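Local coordinates for protein diaminopimelate decarboxylase (PDB 2P3E) that probably catalyses the pyridoxal-phosphate-dependent decarboxylation of meso-diaminopimelate to L-lysine, the final step of lysine biosynthesis, working as a homodimer, at residues N67-P70 / H71-K74; I85-G88 / G89-Y92. All blocks are in the same frame, centred on the assembly; numbering follows the deposited sequence.

Contact 1 (N67-P70 / H71-K74)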
loop_
_atom_site.group_PDB
_atom_site.type_symbol
_atom_site.label_atom_id
_atom_site.label_comp_id
_atom_site.label_asym_id
_atom_site.label_seq_id
_atom_site.Cartn_x
_atom_site.Cartn_y
_atom_site.Cartn_z
ATOM N N ASN B 67 -2.346 -8.373 -11.042
ATOM C CA ASN B 67 -3.310 -7.379 -11.529
ATOM C C ASN B 67 -4.716 -7.970 -11.511
ATOM O O ASN B 67 -4.970 -8.958 -12.207
ATOM C CB ASN B 67 -2.976 -6.948 -12.971
ATOM C CG ASN B 67 -3.694 -5.664 -13.370
ATOM O OD1 ASN B 67 -4.915 -5.536 -13.193
ATOM N ND2 ASN B 67 -2.945 -4.702 -13.891
ATOM N N PHE B 68 -5.609 -7.371 -10.719
ATOM C CA PHE B 68 -6.941 -7.898 -10.512
ATOM C C PHE B 68 -8.037 -7.236 -11.341
ATOM O O PHE B 68 -9.211 -7.493 -11.104
ATOM C CB PHE B 68 -7.341 -7.931 -8.998
ATOM C CG PHE B 68 -7.237 -6.617 -8.287
ATOM C CD1 PHE B 68 -8.097 -5.562 -8.591
ATOM C CD2 PHE B 68 -6.270 -6.431 -7.284
ATOM C CE1 PHE B 68 -8.002 -4.337 -7.928
ATOM C CE2 PHE B 68 -6.173 -5.218 -6.608
ATOM C CZ PHE B 68 -7.029 -4.160 -6.934
ATOM N N ASN B 69 -7.685 -6.390 -12.312
ATOM C CA ASN B 69 -8.753 -5.721 -13.069
ATOM C C ASN B 69 -9.594 -6.781 -13.768
ATOM O O ASN B 69 -9.050 -7.587 -14.524
ATOM C CB ASN B 69 -8.187 -4.708 -14.083
ATOM C CG ASN B 69 -9.295 -3.969 -14.846
ATOM O OD1 ASN B 69 -10.030 -4.572 -15.627
ATOM N ND2 ASN B 69 -9.434 -2.680 -14.586
ATOM N N PRO B 70 -10.923 -6.801 -13.512
ATOM C CA PRO B 70 -11.704 -7.921 -14.027
ATOM C C PRO B 70 -11.782 -7.983 -15.552
ATOM O O PRO B 70 -11.910 -9.080 -16.102
ATOM C CB PRO B 70 -13.105 -7.730 -13.423
ATOM C CG PRO B 70 -13.137 -6.348 -12.874
ATOM C CD PRO B 70 -11.722 -5.844 -12.729
ATOM N N HIS B 71 -11.705 -6.836 -16.220
ATOM C CA HIS B 71 -11.676 -6.824 -17.684
ATOM C C HIS B 71 -10.378 -7.426 -18.234
ATOM O O HIS B 71 -10.389 -8.124 -19.257
ATOM C CB HIS B 71 -11.923 -5.405 -18.230
ATOM C CG HIS B 71 -13.207 -4.800 -17.737
ATOM N ND1 HIS B 71 -14.444 -5.190 -18.214
ATOM C CD2 HIS B 71 -13.450 -3.879 -16.768
ATOM C CE1 HIS B 71 -15.391 -4.510 -17.583
ATOM N NE2 HIS B 71 -14.812 -3.717 -16.694
ATOM N N LEU B 72 -9.263 -7.188 -17.548
ATOM C CA LEU B 72 -8.000 -7.783 -17.966
ATOM C C LEU B 72 -7.997 -9.295 -17.719
ATOM O O LEU B 72 -7.486 -10.065 -18.546
ATOM C CB LEU B 72 -6.818 -7.103 -17.262
ATOM C CG LEU B 72 -6.662 -5.588 -17.512
ATOM C CD1 LEU B 72 -5.487 -5.009 -16.711
ATOM C CD2 LEU B 72 -6.483 -5.272 -19.018
ATOM N N VAL B 73 -8.561 -9.713 -16.585
ATOM C CA VAL B 73 -8.668 -11.126 -16.266
ATOM C C VAL B 73 -9.603 -11.820 -17.267
ATOM O O VAL B 73 -9.291 -12.914 -17.733
ATOM C CB VAL B 73 -9.108 -11.375 -14.803
ATOM C CG1 VAL B 73 -9.204 -12.884 -14.522
ATOM C CG2 VAL B 73 -8.093 -10.708 -13.814
ATOM N N LYS B 74 -10.713 -11.164 -17.609
ATOM C CA LYS B 74 -11.647 -11.706 -18.626
ATOM C C LYS B 74 -10.971 -11.907 -19.968
ATOM O O LYS B 74 -11.169 -12.941 -20.617
ATOM C CB LYS B 74 -12.905 -10.834 -18.772
ATOM C CG LYS B 74 -13.936 -11.447 -19.764
ATOM C CD LYS B 74 -15.279 -10.779 -19.617
ATOM C CE LYS B 74 -16.391 -11.663 -20.174
ATOM N NZ LYS B 74 -16.771 -12.732 -19.158
#

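Contact 2 (I85-G88 / G89-Y92)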
loop_
_atom_site.group_PDB
_atom_site.type_symbol
_atom_site.label_atom_id
_atom_site.label_comp_id
_atom_site.label_asym_id
_atom_site.label_seq_id
_atom_site.Cartn_x
_atom_site.Cartn_y
_atom_site.Cartn_z
ATOM N N ILE B 85 -4.746 -18.421 -7.930
ATOM C CA ILE B 85 -5.324 -17.522 -6.944
ATOM C C ILE B 85 -4.714 -17.724 -5.570
ATOM O O ILE B 85 -4.194 -18.808 -5.281
ATOM C CB ILE B 85 -6.882 -17.680 -6.872
ATOM C CG1 ILE B 85 -7.273 -19.086 -6.350
ATOM C CG2 ILE B 85 -7.498 -17.366 -8.260
ATOM C CD1 ILE B 85 -8.743 -19.247 -5.897
ATOM N N VAL B 86 -4.764 -16.677 -4.732
ATOM C CA VAL B 86 -4.252 -16.738 -3.354
ATOM C C VAL B 86 -5.263 -16.222 -2.310
ATOM O O VAL B 86 -4.919 -16.018 -1.155
ATOM C CB VAL B 86 -2.865 -15.976 -3.200
ATOM C CG1 VAL B 86 -1.815 -16.568 -4.146
ATOM C CG2 VAL B 86 -3.032 -14.497 -3.488
ATOM N N SER B 87 -6.522 -16.046 -2.701
ATOM C CA SER B 87 -7.531 -15.530 -1.766
ATOM C C SER B 87 -8.922 -15.792 -2.329
ATOM O O SER B 87 -9.078 -16.103 -3.516
ATOM C CB SER B 87 -7.358 -14.010 -1.568
ATOM O OG SER B 87 -7.800 -13.311 -2.726
ATOM N N GLY B 88 -9.916 -15.670 -1.450
ATOM C CA GLY B 88 -11.319 -15.748 -1.828
ATOM C C GLY B 88 -11.705 -14.635 -2.778
ATOM O O GLY B 88 -12.537 -14.839 -3.642
ATOM N N GLY B 89 -11.102 -13.453 -2.616
ATOM C CA GLY B 89 -11.347 -12.352 -3.554
ATOM C C GLY B 89 -10.917 -12.662 -4.983
ATOM O O GLY B 89 -11.597 -12.271 -5.940
ATOM N N GLU B 90 -9.774 -13.329 -5.134
ATOM C CA GLU B 90 -9.273 -13.729 -6.474
ATOM C C GLU B 90 -10.099 -14.871 -7.063
ATOM O O GLU B 90 -10.302 -14.938 -8.282
ATOM C CB GLU B 90 -7.778 -14.070 -6.422
ATOM C CG GLU B 90 -6.894 -12.892 -5.935
ATOM C CD GLU B 90 -5.395 -13.148 -6.086
ATOM O OE1 GLU B 90 -4.970 -14.323 -6.287
ATOM O OE2 GLU B 90 -4.636 -12.155 -6.002
ATOM N N LEU B 91 -10.603 -15.739 -6.193
ATOM C CA LEU B 91 -11.582 -16.766 -6.617
ATOM C C LEU B 91 -12.827 -16.095 -7.226
ATOM O O LEU B 91 -13.253 -16.441 -8.330
ATOM C CB LEU B 91 -11.969 -17.676 -5.454
ATOM C CG LEU B 91 -13.022 -18.765 -5.786
ATOM C CD1 LEU B 91 -12.494 -19.799 -6.799
ATOM C CD2 LEU B 91 -13.529 -19.460 -4.528
ATOM N N TYR B 92 -13.389 -15.147 -6.478
ATOM C CA TYR B 92 -14.547 -14.343 -6.915
ATOM C C TYR B 92 -14.252 -13.715 -8.262
ATOM O O TYR B 92 -15.050 -13.828 -9.199
ATOM C CB TYR B 92 -14.879 -13.295 -5.836
ATOM C CG TYR B 92 -15.518 -11.990 -6.298
ATOM C CD1 TYR B 92 -16.899 -11.801 -6.219
ATOM C CD2 TYR B 92 -14.731 -10.930 -6.764
ATOM C CE1 TYR B 92 -17.498 -10.604 -6.626
ATOM C CE2 TYR B 92 -15.317 -9.731 -7.193
ATOM C CZ TYR B 92 -16.698 -9.580 -7.113
ATOM O OH TYR B 92 -17.261 -8.389 -7.509
#

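Contact 1 (N67-P70 / H71-K74)
V73 N donates to N69 O over 3.0 Å, and the N-H...O angle of 163° identifies this as a nearly straight bond that opens helix 70-78. K74 N follows with a 2.8 Å bond to P70 O. The side chain of N69 adds a second kind of hold: its OD1 lies 2.9 Å from H71 N and 3.3 Å from L72 N, accepting from both, though each bond is weak and the one to H71 N is noticeably bent. One amide oxygen is thus shared by two backbone N-H groups of the first turn; N69 holds the N-cap position, and its OD1 supplies weak capping bonds. With CG anti to the backbone N (chi1 -178°), its amide can turn back over the helix start. Two residues earlier, N67 OD1 accepts from N69 N at 3.0 Å, in the carbonyl plane, which closes an Asx turn. Turn and cap therefore follow directly on one another between strand 59-63 and helix 70-78 of the TIM-barrel domain. Both amide nitrogens are engaged as well: N67 ND2 bonds to G375 O and Y39 OH, and N69 ND2 to E393 OE1 and I404 O. With an N-H at each OD1 and C=O or carboxylate oxygens at each ND2, the two amides are probably held in one orientation. Methyl groups pack round these polar atoms. L72 CD1 lies against both asparagine side chains, 3.6 Å from N67 OD1 and 3.8 Å from N69 CB, and the L72 side chain runs at about a right angle to that of N69. V73 sends CG2 back against the backbone, 3.3 Å from N69 O. The H71 ring meets N69 OD1 at its edge, with ring and amide planes 46° apart, while its NE2 donates to S417 O of the second subunit.

Contact 2 (I85-G88 / G89-Y92)
Helix 88-96 starts with a serine N-cap that comes two residues after I85, the last of barrel strand 82-85, and S87 and E90 bond the first turn to the residues leading into it. S87 OG accepts from E90 N at 3.1 Å with an N-H...O angle of 158°. Its chi1 of 73° tucks OG back over the backbone, toward the first turn. E90 replies through OE1, which takes the N-H of V86 at 2.8 Å. The donor stands above the carboxylate plane, 42° out of it. Because the reply goes to V86 N rather than to S87 N, the pair resembles a capping box without meeting its definition. Backbone bonds complete the turn: L91 N to S87 O at 3.1 Å and Y92 N to G88 O at 3.0 Å. This is a beta-strand-to-helix junction of the TIM-barrel domain, and E90 sits about 4 Å, side chain to side chain, from K65, the probable pyridoxal phosphate attachment lysine, unmodified in this structure. Beyond the polar contacts, the E90 chain, extended past CG, and the I85 side chain run antiparallel alongside each other, with I85 CB 3.7 Å from E90 CB. V86 CG2 lies 3.4 Å from E90 OE1. Farther out on I85, CD1 reaches L91 CB at 3.6 Å. S87 OG also bonds to N386 O of the second subunit, and Y92, whose CB touches G88 O, sends its OH to D411 OD1 of that subunit.

Overall arrangement
Contact 1 precedes contact 2 along the chain, and each occupies the same kind of place in the TIM-barrel domain: the passage from a barrel strand into the following helix, 59-63 to 70-78 and 82-85 to 88-96. The two strands are parallel neighbours in the barrel sheet. The contact centres lie 12 Å apart and the nearest atoms about 6 Å, so they do not touch directly, but F68 and P70 pack on L93 of helix 88-96. K65 lies about 4 Å from E90 and about 8 Å from F68, between side chains, so contact 2 is the nearer to the probable cofactor site, while both reach the dimer interface.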